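Local atomic coordinates of NeuRonal IgCAM-5 (Caenorhabditis elegans, PDB entry 6ON6), a protein that forms a homodimer through its first immunoglobulin domain and probably serves as a neuronal cell-surface adhesion and wiring receptor of the immunoglobulin superfamily. Residues L78-V83 with G89-Q94. Residues are numbered along the deposited sequence; the frame is centred on the assembly and turned at random.
Sequences LTIKNV and GNYSCQ. With NAG (2-acetamido-2-deoxy-beta-D-glucopyranose), chain C.
Leu78 and Ile80 face Tyr91 across the interior of a beta sandwich: segments 78-83 and 89-94, on strands 75-80 and 89-95 of different sheets, share no hydrogen bond and come nearest in backbone at Leu78 and Cys93, whose CA atoms are 9.4 Å apart. Side chains alone bridge the gap. Ile80 and Tyr91 approach from opposite directions, and Ile80 sets its CD1 methyl over one face of the Tyr91 ring in a CH-pi contact, 4.0 Å from CD1 to the ring centroid and 20° off the normal. The methyl is displaced toward the rim, with Ile80 CD1 lying 3.8 Å from Tyr91 CE2. Leu78 adds a looser apolar touch, its CD2 4.5 Å from Tyr91 CD2 and oblique to the ring. Tyr91 reaches into the core with CG anti to its own carbonyl carbon (chi1 -69°), and there Phe26 also meets its ring, the planes nearly parallel. The hydroxyl of this buried residue is hydrogen-bonded to the carbonyl O of Asp87, four residues earlier, forming a tyrosine corner. One residue before Tyr91, Asn90 turns to the other side of the sheet and bears an N-linked sugar, its ND2 bonded to NAG C1. Cys93 is joined to Cys28 by the disulfide between the sheets, and Asp87, Gly89, Tyr91 and Cys93 spell the Asp-x-Gly-x-Tyr-x-Cys pattern of immunoglobulin domains.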
# COMPACT_ATOMS: atom_id res chain seq x y z
N LEU A 78 -9.40 -0.07 11.54
CA LEU A 78 -8.56 -1.23 11.27
C LEU A 78 -8.21 -1.89 12.60
O LEU A 78 -7.63 -1.25 13.48
CB LEU A 78 -7.28 -0.77 10.60
CG LEU A 78 -6.34 -1.94 10.34
CD1 LEU A 78 -6.88 -2.74 9.16
CD2 LEU A 78 -5.00 -1.36 10.05
N THR A 79 -8.58 -3.15 12.75
CA THR A 79 -8.20 -3.90 13.95
C THR A 79 -7.03 -4.81 13.63
O THR A 79 -7.05 -5.51 12.60
CB THR A 79 -9.37 -4.76 14.43
OG1 THR A 79 -10.46 -3.90 14.75
CG2 THR A 79 -8.99 -5.59 15.62
N ILE A 80 -6.00 -4.75 14.47
CA ILE A 80 -4.93 -5.75 14.45
C ILE A 80 -5.22 -6.72 15.58
O ILE A 80 -5.18 -6.37 16.76
CB ILE A 80 -3.55 -5.12 14.64
CG1 ILE A 80 -3.36 -4.04 13.58
CG2 ILE A 80 -2.45 -6.16 14.46
CD1 ILE A 80 -2.94 -2.79 14.13
N LYS A 81 -5.57 -7.94 15.22
CA LYS A 81 -5.90 -8.94 16.22
C LYS A 81 -4.63 -9.61 16.72
O LYS A 81 -3.67 -9.80 15.96
CB LYS A 81 -6.79 -10.01 15.59
CG LYS A 81 -8.15 -9.48 15.06
CD LYS A 81 -9.10 -9.21 16.19
CE LYS A 81 -9.61 -10.57 16.72
NZ LYS A 81 -10.56 -10.46 17.88
N ASN A 82 -4.65 -10.06 17.98
CA ASN A 82 -3.63 -10.98 18.48
C ASN A 82 -2.22 -10.41 18.26
O ASN A 82 -1.36 -11.00 17.63
CB ASN A 82 -3.76 -12.37 17.82
CG ASN A 82 -2.81 -13.37 18.41
OD1 ASN A 82 -2.43 -13.29 19.58
ND2 ASN A 82 -2.37 -14.29 17.56
N VAL A 83 -2.00 -9.21 18.81
CA VAL A 83 -0.77 -8.48 18.50
C VAL A 83 0.47 -9.28 18.90
O VAL A 83 0.51 -9.91 19.96
CB VAL A 83 -0.83 -7.11 19.21
CG1 VAL A 83 0.53 -6.53 19.31
CG2 VAL A 83 -1.81 -6.19 18.45
N GLY A 89 5.21 -1.16 14.90
CA GLY A 89 5.60 -0.25 13.85
C GLY A 89 4.54 0.78 13.57
O GLY A 89 3.66 1.01 14.39
N ASN A 90 4.64 1.36 12.39
CA ASN A 90 3.84 2.55 12.07
C ASN A 90 2.76 2.21 11.06
O ASN A 90 3.04 1.60 10.02
CB ASN A 90 4.72 3.65 11.50
CG ASN A 90 5.43 4.40 12.57
OD1 ASN A 90 4.81 4.90 13.51
ND2 ASN A 90 6.74 4.50 12.45
N TYR A 91 1.54 2.56 11.39
CA TYR A 91 0.37 2.25 10.58
C TYR A 91 -0.14 3.57 10.05
O TYR A 91 -0.29 4.53 10.82
CB TYR A 91 -0.72 1.56 11.41
CG TYR A 91 -0.27 0.16 11.83
CD1 TYR A 91 0.64 -0.01 12.87
CD2 TYR A 91 -0.68 -0.99 11.13
CE1 TYR A 91 1.10 -1.30 13.24
CE2 TYR A 91 -0.23 -2.26 11.52
CZ TYR A 91 0.65 -2.36 12.54
OH TYR A 91 1.05 -3.63 12.84
N SER A 92 -0.44 3.62 8.77
CA SER A 92 -0.93 4.87 8.22
C SER A 92 -2.23 4.65 7.44
O SER A 92 -2.46 3.59 6.85
CB SER A 92 0.21 5.54 7.44
OG SER A 92 0.39 4.87 6.23
N CYS A 93 -3.13 5.63 7.47
CA CYS A 93 -4.23 5.59 6.53
C CYS A 93 -3.96 6.69 5.52
O CYS A 93 -3.47 7.76 5.89
CB CYS A 93 -5.62 5.73 7.16
SG CYS A 93 -6.04 7.31 7.63
N GLN A 94 -4.22 6.40 4.27
CA GLN A 94 -3.91 7.35 3.22
C GLN A 94 -5.06 7.43 2.23
O GLN A 94 -5.73 6.42 1.97
CB GLN A 94 -2.55 7.05 2.61
CG GLN A 94 -2.49 5.81 1.87
CD GLN A 94 -1.03 5.47 1.51
OE1 GLN A 94 -0.19 5.25 2.39
NE2 GLN A 94 -0.72 5.50 0.24
C1 NAG C . 7.45 5.26 13.45
C2 NAG C . 8.76 4.58 13.86
C3 NAG C . 9.56 5.47 14.82
C4 NAG C . 9.70 6.88 14.27
C5 NAG C . 8.34 7.44 13.89
C6 NAG C . 8.41 8.80 13.24
C7 NAG C . 9.09 2.17 14.11
C8 NAG C . 10.11 2.29 13.02
N2 NAG C . 8.48 3.30 14.47
O3 NAG C . 10.86 4.90 14.99
O4 NAG C . 10.30 7.72 15.26
O5 NAG C . 7.72 6.56 12.95
O6 NAG C . 7.13 9.42 13.15
O7 NAG C . 8.83 1.09 14.65